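Local coordinates for uncharacterized protein (Staphylococcus aureus, PDB 3P8A), which is of unknown function but carries a glyoxalase-like domain of the vicinal oxygen chelate (VOC) family, many of whose members are metal-dependent enzymes, at residues D43-H48 / Y268-L273; E71-E76 / V92-Q97; E118-K123 / Q150-M155; K123-S126 / E130-G133. One frame throughout, in Å; residues are numbered along the deposited sequence.

Contact 1: D43-H48 / Y268-L273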
loop_
_atom_site.group_PDB
_atom_site.type_symbol
_atom_site.label_atom_id
_atom_site.label_comp_id
_atom_site.label_asym_id
_atom_site.label_seq_id
_atom_site.Cartn_x
_atom_site.Cartn_y
_atom_site.Cartn_z
ATOM N N ASP A 43 -9.880 19.378 -3.627
ATOM C CA ASP A 43 -10.664 18.190 -3.251
ATOM C C ASP A 43 -10.785 17.192 -4.413
ATOM O O ASP A 43 -11.823 16.544 -4.545
ATOM C CB ASP A 43 -12.056 18.592 -2.684
ATOM C CG ASP A 43 -12.010 19.298 -1.338
ATOM O OD1 ASP A 43 -12.178 18.616 -0.301
ATOM O OD2 ASP A 43 -11.815 20.534 -1.321
ATOM N N VAL A 44 -9.727 17.080 -5.264
ATOM C CA VAL A 44 -9.701 16.201 -6.454
ATOM C C VAL A 44 -10.088 14.770 -6.037
ATOM O O VAL A 44 -10.969 14.173 -6.647
ATOM C CB VAL A 44 -8.354 16.221 -7.241
ATOM C CG1 VAL A 44 -8.281 17.346 -8.278
ATOM C CG2 VAL A 44 -7.146 16.207 -6.315
ATOM N N ILE A 45 -9.485 14.272 -4.945
ATOM C CA ILE A 45 -9.810 12.974 -4.355
ATOM C C ILE A 45 -10.454 13.291 -3.023
ATOM O O ILE A 45 -9.837 13.939 -2.177
ATOM C CB ILE A 45 -8.592 12.018 -4.195
ATOM C CG1 ILE A 45 -8.049 11.582 -5.559
ATOM C CG2 ILE A 45 -8.951 10.777 -3.305
ATOM C CD1 ILE A 45 -6.598 11.142 -5.544
ATOM N N LYS A 46 -11.695 12.824 -2.842
ATOM C CA LYS A 46 -12.419 13.026 -1.597
ATOM C C LYS A 46 -11.874 12.079 -0.525
ATOM O O LYS A 46 -11.466 10.956 -0.823
ATOM C CB LYS A 46 -13.939 12.832 -1.814
ATOM C CG LYS A 46 -14.676 14.126 -2.186
ATOM C CD LYS A 46 -14.546 14.472 -3.673
ATOM C CE LYS A 46 -15.016 15.862 -4.012
ATOM N NZ LYS A 46 -14.591 16.257 -5.380
ATOM N N LEU A 47 -11.865 12.554 0.710
ATOM C CA LEU A 47 -11.367 11.825 1.862
ATOM C C LEU A 47 -12.452 11.609 2.882
ATOM O O LEU A 47 -13.363 12.426 3.016
ATOM C CB LEU A 47 -10.184 12.573 2.516
ATOM C CG LEU A 47 -9.008 12.957 1.621
ATOM C CD1 LEU A 47 -7.978 13.747 2.401
ATOM C CD2 LEU A 47 -8.347 11.737 1.003
ATOM N N HIS A 48 -12.342 10.483 3.592
ATOM C CA HIS A 48 -13.247 10.064 4.662
ATOM C C HIS A 48 -12.367 9.665 5.843
ATOM O O HIS A 48 -11.387 8.935 5.657
ATOM C CB HIS A 48 -14.134 8.889 4.202
ATOM C CG HIS A 48 -15.034 9.266 3.063
ATOM N ND1 HIS A 48 -16.192 10.017 3.265
ATOM C CD2 HIS A 48 -14.894 9.038 1.740
ATOM C CE1 HIS A 48 -16.720 10.189 2.064
ATOM N NE2 HIS A 48 -15.964 9.633 1.115
ATOM N N TYR A 268 1.043 12.101 -7.256
ATOM C CA TYR A 268 -0.215 11.562 -7.774
ATOM C C TYR A 268 -0.295 12.054 -9.214
ATOM O O TYR A 268 -0.358 13.258 -9.425
ATOM C CB TYR A 268 -1.410 12.049 -6.943
ATOM C CG TYR A 268 -1.430 11.517 -5.521
ATOM C CD1 TYR A 268 -2.219 10.420 -5.177
ATOM C CD2 TYR A 268 -0.658 12.107 -4.523
ATOM C CE1 TYR A 268 -2.233 9.918 -3.873
ATOM C CE2 TYR A 268 -0.663 11.612 -3.216
ATOM C CZ TYR A 268 -1.465 10.526 -2.893
ATOM O OH TYR A 268 -1.477 10.041 -1.602
ATOM N N ARG A 269 -0.185 11.139 -10.200
ATOM C CA ARG A 269 -0.269 11.486 -11.628
ATOM C C ARG A 269 -1.656 11.144 -12.140
ATOM O O ARG A 269 -2.145 10.041 -11.884
ATOM C CB ARG A 269 0.804 10.745 -12.451
ATOM C CG ARG A 269 2.233 11.198 -12.174
ATOM C CD ARG A 269 3.303 10.310 -12.807
ATOM N NE ARG A 269 3.253 10.312 -14.276
ATOM C CZ ARG A 269 4.070 9.619 -15.070
ATOM N NH1 ARG A 269 5.032 8.862 -14.554
ATOM N NH2 ARG A 269 3.924 9.672 -16.389
ATOM N N PHE A 270 -2.304 12.081 -12.850
ATOM C CA PHE A 270 -3.645 11.877 -13.388
ATOM C C PHE A 270 -3.610 11.931 -14.884
ATOM O O PHE A 270 -2.995 12.833 -15.466
ATOM C CB PHE A 270 -4.645 12.891 -12.825
ATOM C CG PHE A 270 -4.833 12.822 -11.324
ATOM C CD1 PHE A 270 -5.895 12.114 -10.770
ATOM C CD2 PHE A 270 -3.928 13.439 -10.460
ATOM C CE1 PHE A 270 -6.061 12.048 -9.377
ATOM C CE2 PHE A 270 -4.098 13.372 -9.072
ATOM C CZ PHE A 270 -5.178 12.704 -8.545
ATOM N N GLU A 271 -4.238 10.940 -15.525
ATOM C CA GLU A 271 -4.250 10.863 -16.979
ATOM C C GLU A 271 -5.658 10.679 -17.528
ATOM O O GLU A 271 -6.456 9.958 -16.917
ATOM C CB GLU A 271 -3.288 9.754 -17.469
ATOM C CG GLU A 271 -1.835 10.062 -17.125
ATOM C CD GLU A 271 -0.733 9.125 -17.583
ATOM O OE1 GLU A 271 -1.032 8.117 -18.264
ATOM O OE2 GLU A 271 0.443 9.409 -17.254
ATOM N N PRO A 272 -5.977 11.303 -18.688
ATOM C CA PRO A 272 -7.316 11.116 -19.288
ATOM C C PRO A 272 -7.583 9.686 -19.772
ATOM O O PRO A 272 -6.632 8.922 -20.006
ATOM C CB PRO A 272 -7.310 12.088 -20.485
ATOM C CG PRO A 272 -6.130 12.976 -20.286
ATOM C CD PRO A 272 -5.131 12.166 -19.539
ATOM N N LEU A 273 -8.888 9.370 -20.014
ATOM C CA LEU A 273 -9.474 8.090 -20.476
ATOM C C LEU A 273 -9.595 7.021 -19.386
ATOM O O LEU A 273 -10.708 6.651 -19.003
ATOM C CB LEU A 273 -8.835 7.522 -21.764
ATOM C CG LEU A 273 -9.244 8.182 -23.085
ATOM C CD1 LEU A 273 -8.066 8.278 -24.028
ATOM C CD2 LEU A 273 -10.379 7.420 -23.761
#
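The ring of Phe-270 takes the tip of Ile-45 at its edge: methyl CD1 lies near the ring plane, 3.7 Å from CZ and 4.0 Å from CE1 of Phe-270. The Phe-270 ring also meets Tyr-259 of the adjacent strand, the planes about 20° apart. The second aromatic group, Tyr-268, feels the same methyl less closely, with Ile-45 CD1 4.5 Å from its CD1 and on an oblique line. Edge-to-face partners of the Tyr-268 ring are Phe-40 and Phe-107, so the methyl joins a larger aromatic cluster. A single carbon therefore carries nearly the whole meeting. Val-44 sits beside it, its CG2 4.6 Å from Phe-270 CZ and just beyond van der Waals contact.

The torsions explain the reach. Ile-45 sets CG1 anti to its carbonyl carbon (chi1 -67°) and continues outward to CD1, while Phe-270 (chi1 -62°) swings its ring toward the loop. The loop backbone can thus stay well back: the nearest CA pair, Ile-45 and Tyr-268, is 10.3 Å apart.

In the fold, the loop 43-48 leads into strand 48-53 of the eight-stranded sheet, whereas 268-273 belongs to strand 266-272 of the other sheet. Ile-45 also touches Ile-70 and Ile-250, one from each sheet, which places it at their junction. Polar groups serve other ends: Tyr-268 OH bonds His-30 ND1, and Lys-46 NZ returns to its own loop, 2.9 Å from Asp-43 O. The chemistry between the segments is accordingly dispersive, carried by the end of one aliphatic chain against the edge of Phe-270 and, more loosely, Tyr-268.

Contact 2: E71-E76 / V92-Q97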
loop_
_atom_site.group_PDB
_atom_site.type_symbol
_atom_site.label_atom_id
_atom_site.label_comp_id
_atom_site.label_asym_id
_atom_site.label_seq_id
_atom_site.Cartn_x
_atom_site.Cartn_y
_atom_site.Cartn_z
ATOM N N GLU A 71 -4.620 5.108 1.527
ATOM C CA GLU A 71 -4.617 5.234 2.963
ATOM C C GLU A 71 -3.644 6.329 3.338
ATOM O O GLU A 71 -2.444 6.199 3.118
ATOM C CB GLU A 71 -4.281 3.911 3.669
ATOM C CG GLU A 71 -4.462 4.011 5.180
ATOM C CD GLU A 71 -3.880 2.887 6.010
ATOM O OE1 GLU A 71 -3.031 2.135 5.482
ATOM O OE2 GLU A 71 -4.217 2.802 7.213
ATOM N N LEU A 72 -4.166 7.435 3.873
ATOM C CA LEU A 72 -3.318 8.520 4.363
ATOM C C LEU A 72 -3.136 8.191 5.822
ATOM O O LEU A 72 -4.112 7.915 6.493
ATOM C CB LEU A 72 -3.975 9.887 4.193
ATOM C CG LEU A 72 -4.440 10.293 2.812
ATOM C CD1 LEU A 72 -4.732 11.728 2.813
ATOM C CD2 LEU A 72 -3.395 9.962 1.706
ATOM N N LEU A 73 -1.914 8.138 6.290
ATOM C CA LEU A 73 -1.604 7.673 7.631
ATOM C C LEU A 73 -0.796 8.669 8.411
ATOM O O LEU A 73 0.104 9.291 7.861
ATOM C CB LEU A 73 -0.865 6.291 7.509
ATOM C CG LEU A 73 -0.557 5.482 8.807
ATOM C CD1 LEU A 73 -1.853 4.906 9.443
ATOM C CD2 LEU A 73 0.427 4.358 8.527
ATOM N N ASP A 74 -1.112 8.828 9.721
ATOM C CA ASP A 74 -0.345 9.691 10.618
ATOM C C ASP A 74 -0.233 9.042 12.011
ATOM O O ASP A 74 -0.927 8.082 12.296
ATOM C CB ASP A 74 -0.973 11.086 10.700
ATOM C CG ASP A 74 -0.126 12.222 11.303
ATOM O OD1 ASP A 74 1.107 12.015 11.526
ATOM O OD2 ASP A 74 -0.660 13.334 11.448
ATOM N N VAL A 75 0.637 9.575 12.858
ATOM C CA VAL A 75 0.857 9.074 14.203
ATOM C C VAL A 75 0.326 10.056 15.242
ATOM O O VAL A 75 0.679 11.239 15.221
ATOM C CB VAL A 75 2.329 8.620 14.440
ATOM C CG1 VAL A 75 3.338 9.572 13.807
ATOM C CG2 VAL A 75 2.637 8.377 15.918
ATOM N N GLU A 76 -0.560 9.561 16.108
ATOM C CA GLU A 76 -1.152 10.302 17.218
ATOM C C GLU A 76 -0.317 10.083 18.491
ATOM O O GLU A 76 -0.033 11.043 19.214
ATOM C CB GLU A 76 -2.628 9.903 17.413
ATOM C CG GLU A 76 -3.248 10.223 18.774
ATOM C CD GLU A 76 -3.196 11.662 19.262
ATOM O OE1 GLU A 76 -3.195 12.588 18.417
ATOM O OE2 GLU A 76 -3.155 11.862 20.497
ATOM N N VAL A 92 8.672 -5.156 10.826
ATOM C CA VAL A 92 7.952 -5.362 9.561
ATOM C C VAL A 92 6.646 -4.561 9.393
ATOM O O VAL A 92 6.187 -4.402 8.262
ATOM C CB VAL A 92 7.691 -6.870 9.258
ATOM C CG1 VAL A 92 8.988 -7.659 9.151
ATOM C CG2 VAL A 92 6.747 -7.502 10.277
ATOM N N ALA A 93 6.002 -4.169 10.496
ATOM C CA ALA A 93 4.665 -3.542 10.460
ATOM C C ALA A 93 4.553 -2.278 9.594
ATOM O O ALA A 93 5.512 -1.505 9.510
ATOM C CB ALA A 93 4.168 -3.275 11.872
ATOM N N PHE A 94 3.385 -2.075 8.947
ATOM C CA PHE A 94 3.179 -0.897 8.109
ATOM C C PHE A 94 3.331 0.414 8.894
ATOM O O PHE A 94 3.985 1.325 8.400
ATOM C CB PHE A 94 1.831 -0.953 7.362
ATOM C CG PHE A 94 0.646 -0.645 8.240
ATOM C CD1 PHE A 94 0.083 0.622 8.252
ATOM C CD2 PHE A 94 0.144 -1.602 9.118
ATOM C CE1 PHE A 94 -0.980 0.920 9.114
ATOM C CE2 PHE A 94 -0.890 -1.293 10.003
ATOM C CZ PHE A 94 -1.459 -0.037 9.987
ATOM N N ALA A 95 2.756 0.513 10.121
ATOM C CA ALA A 95 2.792 1.755 10.911
ATOM C C ALA A 95 4.190 2.193 11.369
ATOM O O ALA A 95 4.520 3.365 11.298
ATOM C CB ALA A 95 1.851 1.645 12.103
ATOM N N THR A 96 5.003 1.246 11.830
ATOM C CA THR A 96 6.340 1.465 12.350
ATOM C C THR A 96 7.336 1.897 11.278
ATOM O O THR A 96 8.412 2.401 11.622
ATOM C CB THR A 96 6.798 0.269 13.230
ATOM O OG1 THR A 96 6.726 -0.928 12.471
ATOM C CG2 THR A 96 5.941 0.081 14.494
ATOM N N GLN A 97 6.968 1.761 9.972
ATOM C CA GLN A 97 7.783 2.228 8.838
ATOM C C GLN A 97 7.983 3.723 8.954
ATOM O O GLN A 97 9.039 4.213 8.548
ATOM C CB GLN A 97 7.113 1.942 7.479
ATOM C CG GLN A 97 7.144 0.489 7.075
ATOM C CD GLN A 97 6.670 0.328 5.655
ATOM O OE1 GLN A 97 7.218 0.918 4.713
ATOM N NE2 GLN A 97 5.667 -0.500 5.464
#
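Leu-73 and Phe-94 meet with their side chains at about a right angle. The leucine's CD2 lies 3.8 Å from both CD1 and CE1 of Phe-94, opposite that bond of the ring, while its other methyl, CD1, reaches Phe-94 CE1 at 4.1 Å. The approach is oblique to the ring plane. Leu-73 has CG anti to its backbone N (chi1 -173°), which carries both methyls off strand 69-75 toward the loop.

Phe-94 places CG between its own N and carbonyl carbon (chi1 76°), and the ring folds back over the following residue. Ala-95 CB sits 4.1 Å above one ring face, displaced toward the rim, and Ala-95 CA is 4.2 Å from Leu-73 CD2. His-53 adds an edge-to-face partner, and Tyr-153 OH bonds the backbone N of Phe-94, which restrains both the ring and its main chain.

Glu-71 also crosses Phe-94 at roughly a right angle, its carboxylate plane 31° from the ring plane. Its OE2 stands 4.2 Å from Phe-94 CE1, a loose approach; the oxygen's hydrogen bonds go to Asn-60 ND2 and to O3 of a glycerol, probably from the crystallisation liquor. An extended chain beyond CG delivers the carboxylate there, next to His-27.

Strand 69-75 is the last in sequence of the sheet's first four-stranded half, and 92-97 lies in the connection leading to the second. A buried carboxylate on the sheet surface, with an aromatic ring nearby and a glycerol that may mark a pocket, is consistent with the site that VOC-fold proteins form over their curved sheet.

Contact 3: E118-K123 / Q150-M155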
loop_
_atom_site.group_PDB
_atom_site.type_symbol
_atom_site.label_atom_id
_atom_site.label_comp_id
_atom_site.label_asym_id
_atom_site.label_seq_id
_atom_site.Cartn_x
_atom_site.Cartn_y
_atom_site.Cartn_z
ATOM N N GLU A 118 -4.101 -17.568 5.027
ATOM C CA GLU A 118 -3.450 -18.782 5.523
ATOM C C GLU A 118 -2.793 -19.568 4.397
ATOM O O GLU A 118 -1.713 -20.100 4.610
ATOM C CB GLU A 118 -4.426 -19.661 6.329
ATOM C CG GLU A 118 -4.454 -19.312 7.810
ATOM C CD GLU A 118 -3.151 -19.563 8.548
ATOM O OE1 GLU A 118 -2.680 -20.726 8.560
ATOM O OE2 GLU A 118 -2.599 -18.593 9.113
ATOM N N ALA A 119 -3.441 -19.625 3.211
ATOM C CA ALA A 119 -2.932 -20.240 1.982
ATOM C C ALA A 119 -1.723 -19.446 1.485
ATOM O O ALA A 119 -0.772 -20.042 0.978
ATOM C CB ALA A 119 -4.006 -20.251 0.912
ATOM N N VAL A 120 -1.757 -18.104 1.633
ATOM C CA VAL A 120 -0.626 -17.251 1.281
ATOM C C VAL A 120 0.516 -17.565 2.222
ATOM O O VAL A 120 1.623 -17.794 1.743
ATOM C CB VAL A 120 -0.969 -15.729 1.217
ATOM C CG1 VAL A 120 0.291 -14.875 1.161
ATOM C CG2 VAL A 120 -1.834 -15.436 0.010
ATOM N N LYS A 121 0.250 -17.628 3.543
ATOM C CA LYS A 121 1.268 -17.941 4.539
ATOM C C LYS A 121 1.916 -19.317 4.258
ATOM O O LYS A 121 3.141 -19.424 4.271
ATOM C CB LYS A 121 0.693 -17.862 5.960
ATOM C CG LYS A 121 1.716 -18.195 7.036
ATOM C CD LYS A 121 1.124 -18.220 8.407
ATOM C CE LYS A 121 2.191 -18.551 9.419
ATOM N NZ LYS A 121 1.768 -18.196 10.795
ATOM N N ASN A 122 1.097 -20.326 3.964
ATOM C CA ASN A 122 1.578 -21.677 3.667
ATOM C C ASN A 122 2.424 -21.707 2.393
ATOM O O ASN A 122 3.460 -22.355 2.395
ATOM C CB ASN A 122 0.416 -22.695 3.592
ATOM C CG ASN A 122 -0.347 -22.871 4.884
ATOM O OD1 ASN A 122 0.189 -22.691 5.989
ATOM N ND2 ASN A 122 -1.634 -23.177 4.764
ATOM N N LYS A 123 2.015 -20.960 1.337
ATOM C CA LYS A 123 2.747 -20.895 0.082
ATOM C C LYS A 123 4.117 -20.243 0.281
ATOM O O LYS A 123 5.113 -20.726 -0.272
ATOM C CB LYS A 123 1.923 -20.172 -1.006
ATOM C CG LYS A 123 2.559 -20.123 -2.403
ATOM C CD LYS A 123 3.253 -18.785 -2.651
ATOM C CE LYS A 123 3.789 -18.621 -4.053
ATOM N NZ LYS A 123 4.748 -17.493 -4.110
ATOM N N GLN A 150 -6.820 -9.044 8.959
ATOM C CA GLN A 150 -5.557 -9.695 9.292
ATOM C C GLN A 150 -4.501 -9.237 8.306
ATOM O O GLN A 150 -4.790 -9.085 7.121
ATOM C CB GLN A 150 -5.645 -11.222 9.202
ATOM C CG GLN A 150 -6.670 -11.867 10.119
ATOM C CD GLN A 150 -6.823 -13.303 9.699
ATOM O OE1 GLN A 150 -7.786 -13.690 9.026
ATOM N NE2 GLN A 150 -5.798 -14.095 9.955
ATOM N N LEU A 151 -3.278 -9.058 8.792
ATOM C CA LEU A 151 -2.132 -8.696 7.964
ATOM C C LEU A 151 -1.075 -9.801 8.034
ATOM O O LEU A 151 -0.948 -10.474 9.053
ATOM C CB LEU A 151 -1.512 -7.364 8.406
ATOM C CG LEU A 151 -2.423 -6.130 8.361
ATOM C CD1 LEU A 151 -1.675 -4.922 8.804
ATOM C CD2 LEU A 151 -2.974 -5.883 6.968
ATOM N N LEU A 152 -0.323 -9.988 6.956
ATOM C CA LEU A 152 0.776 -10.950 6.899
ATOM C C LEU A 152 1.925 -10.210 6.238
ATOM O O LEU A 152 1.725 -9.514 5.236
ATOM C CB LEU A 152 0.384 -12.197 6.102
ATOM C CG LEU A 152 1.449 -13.305 5.949
ATOM C CD1 LEU A 152 1.625 -14.103 7.238
ATOM C CD2 LEU A 152 1.090 -14.205 4.799
ATOM N N TYR A 153 3.100 -10.290 6.849
ATOM C CA TYR A 153 4.275 -9.602 6.357
ATOM C C TYR A 153 5.346 -10.549 5.910
ATOM O O TYR A 153 5.510 -11.621 6.501
ATOM C CB TYR A 153 4.855 -8.727 7.446
ATOM C CG TYR A 153 3.920 -7.624 7.894
ATOM C CD1 TYR A 153 3.852 -6.420 7.203
ATOM C CD2 TYR A 153 3.183 -7.744 9.068
ATOM C CE1 TYR A 153 3.016 -5.390 7.621
ATOM C CE2 TYR A 153 2.373 -6.701 9.521
ATOM C CZ TYR A 153 2.279 -5.534 8.779
ATOM O OH TYR A 153 1.524 -4.488 9.217
ATOM N N ILE A 154 6.130 -10.119 4.924
ATOM C CA ILE A 154 7.303 -10.859 4.480
ATOM C C ILE A 154 8.495 -10.334 5.269
ATOM O O ILE A 154 8.690 -9.127 5.363
ATOM C CB ILE A 154 7.504 -10.718 2.955
ATOM C CG1 ILE A 154 6.382 -11.460 2.201
ATOM C CG2 ILE A 154 8.912 -11.218 2.531
ATOM C CD1 ILE A 154 6.277 -11.094 0.750
HETATM N N MSE A 155 9.294 -11.239 5.849
HETATM C CA MSE A 155 10.506 -10.843 6.551
HETATM C C MSE A 155 11.752 -11.356 5.792
HETATM O O MSE A 155 12.231 -12.475 6.019
HETATM C CB MSE A 155 10.477 -11.295 8.007
HETATM C CG MSE A 155 11.307 -10.418 8.889
HETATM SE SE MSE A 155 12.233 -11.498 10.160
HETATM C CE MSE A 155 13.826 -11.842 9.062
#
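Apolar contact between Leu-152 and the helix residues Val-120 and Lys-121 makes up this interface. Leu-152 drives its two methyls against one turn of helix 117-125. CD2 is the branch closer to the helix backbone, 3.8 Å from Val-120 CG1 and 3.9 Å from Lys-121 CB; it also rests against the main chain itself, 3.7 Å from Lys-121 N. CD1 lies beside the root of Lys-121, 4.1 Å from both its CB and CG. With CG anti to the backbone N (chi1 180°), Leu-152 stands straight off its strand, and its side chain is crossed at about a right angle by that of Lys-121. Ile-117 flanks the leucine from the preceding turn, and Phe-167 of the next strand packs on Val-120.

Polar interaction belongs to the far end of Lys-121. Its fully extended chain carries NZ beyond the leucine to Gly-133 O on strand 130-139, so CB and CG join the apolar layer while the ammonium group ties helix to edge strand.

Backbone bonding stays within the helix on one side and within the sheet on the other. The helix keeps its i to i+4 pairs, such as Asn-122 N to Glu-118 O at 2.9 Å, and Leu-152 pairs with Phe-167. The helix thus lies on the sheet face through methyl contact, with the Lys-121 ammonium reaching the edge strand.

Contact 4: K123-S126 / E130-G133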
loop_
_atom_site.group_PDB
_atom_site.type_symbol
_atom_site.label_atom_id
_atom_site.label_comp_id
_atom_site.label_asym_id
_atom_site.label_seq_id
_atom_site.Cartn_x
_atom_site.Cartn_y
_atom_site.Cartn_z
ATOM N N LYS A 123 2.015 -20.960 1.337
ATOM C CA LYS A 123 2.747 -20.895 0.082
ATOM C C LYS A 123 4.117 -20.243 0.281
ATOM O O LYS A 123 5.113 -20.726 -0.272
ATOM C CB LYS A 123 1.923 -20.172 -1.006
ATOM C CG LYS A 123 2.559 -20.123 -2.403
ATOM C CD LYS A 123 3.253 -18.785 -2.651
ATOM C CE LYS A 123 3.789 -18.621 -4.053
ATOM N NZ LYS A 123 4.748 -17.493 -4.110
ATOM N N LEU A 124 4.173 -19.143 1.055
ATOM C CA LEU A 124 5.447 -18.458 1.282
ATOM C C LEU A 124 6.350 -19.312 2.155
ATOM O O LEU A 124 7.538 -19.444 1.862
ATOM C CB LEU A 124 5.243 -17.054 1.876
ATOM C CG LEU A 124 4.563 -16.005 0.993
ATOM C CD1 LEU A 124 4.246 -14.770 1.809
ATOM C CD2 LEU A 124 5.447 -15.608 -0.195
ATOM N N GLN A 125 5.773 -19.931 3.196
ATOM C CA GLN A 125 6.497 -20.826 4.103
ATOM C C GLN A 125 7.016 -22.086 3.397
ATOM O O GLN A 125 8.109 -22.550 3.743
ATOM C CB GLN A 125 5.666 -21.170 5.343
ATOM C CG GLN A 125 5.547 -19.971 6.297
ATOM C CD GLN A 125 5.067 -20.332 7.673
ATOM O OE1 GLN A 125 5.417 -19.681 8.663
ATOM N NE2 GLN A 125 4.279 -21.386 7.780
ATOM N N SER A 126 6.313 -22.556 2.341
ATOM C CA SER A 126 6.752 -23.726 1.551
ATOM C C SER A 126 7.940 -23.363 0.643
ATOM O O SER A 126 8.569 -24.248 0.072
ATOM C CB SER A 126 5.601 -24.283 0.725
ATOM O OG SER A 126 5.325 -23.444 -0.387
ATOM N N GLU A 130 10.517 -16.204 5.329
ATOM C CA GLU A 130 10.160 -15.971 6.727
ATOM C C GLU A 130 9.015 -14.959 6.704
ATOM O O GLU A 130 9.103 -13.947 6.013
ATOM C CB GLU A 130 11.373 -15.464 7.541
ATOM C CG GLU A 130 11.088 -15.027 8.980
ATOM C CD GLU A 130 10.674 -16.064 10.020
ATOM O OE1 GLU A 130 11.049 -17.255 9.881
ATOM O OE2 GLU A 130 10.012 -15.667 11.008
ATOM N N VAL A 131 7.911 -15.296 7.355
ATOM C CA VAL A 131 6.735 -14.436 7.410
ATOM C C VAL A 131 6.465 -14.035 8.868
ATOM O O VAL A 131 6.881 -14.751 9.765
ATOM C CB VAL A 131 5.474 -15.071 6.742
ATOM C CG1 VAL A 131 5.726 -15.446 5.291
ATOM C CG2 VAL A 131 4.957 -16.278 7.530
ATOM N N VAL A 132 5.795 -12.890 9.086
ATOM C CA VAL A 132 5.330 -12.410 10.396
ATOM C C VAL A 132 3.817 -12.314 10.289
ATOM O O VAL A 132 3.293 -11.667 9.378
ATOM C CB VAL A 132 5.973 -11.098 10.910
ATOM C CG1 VAL A 132 5.278 -10.588 12.169
ATOM C CG2 VAL A 132 7.461 -11.283 11.185
ATOM N N GLY A 133 3.130 -13.046 11.151
ATOM C CA GLY A 133 1.679 -13.066 11.153
ATOM C C GLY A 133 1.044 -14.396 10.805
ATOM O O GLY A 133 1.740 -15.405 10.732
#
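Close beside Leu-124 and Gln-125, which pack on Val-131, the carbonyl oxygen of Lys-123 accepts a bond from Ser-126 OG at 2.7 Å. The donor arrives bent, at a C=O...O angle of 118° and tilted 34° from the carbonyl plane, the hydroxyl turning back three residues to the Lys-123 carbonyl.

Across the contact, Val-131 divides its two methyls between two neighbours. CG1 lies 3.8 Å from both Leu-124 CB and Leu-124 CD1, filling the notch between the leucine's root and one branch. CG2 instead faces Gln-125, 3.9 Å from its CG and 3.6 Å from OE1, a van der Waals approach to the amide oxygen.

These residues bracket the short turn joining helix 117-125 to strand 130-139, the helix-to-strand step of the beta-alpha-beta-beta-beta module that makes up the second half of the VOC-type sheet. Val-131 turns its side chain toward the helix, whereas Val-132, next along the strand, turns away and packs on Val-92.

Gln-125 lies at the margin: CG is anti to the carbonyl carbon (chi1 -72°), and the extended chain brings its amide across the valine. Deeper in, Leu-124 also reaches Ile-154, and Val-131 also touches Leu-152.

How the contacts relate
Contacts 3 and 4 share helix 117-125, with centres only 5 Å apart, and seat it on neighbouring strands of one sheet: contact 3 through the helix middle, contact 4 through its end, where the exposed Gln-125 lies at the margin. Contact 2 is wholly buried, lies nearest the chain's centre and brings a carboxylate beside what may be a pocket; it meets contact 3 where Val-92 CG1 packs 3.6 Å from Met-155 CG. Contact 1, also buried, lies across the centre from contacts 3 and 4 and bridges two sheets with aromatic packing. It touches contact 2 through Leu-47 CD1 and Leu-72 CD1, 3.8 Å apart. Aromatic rings thus mark contacts 1 and 2, aliphatic methyls contacts 3 and 4.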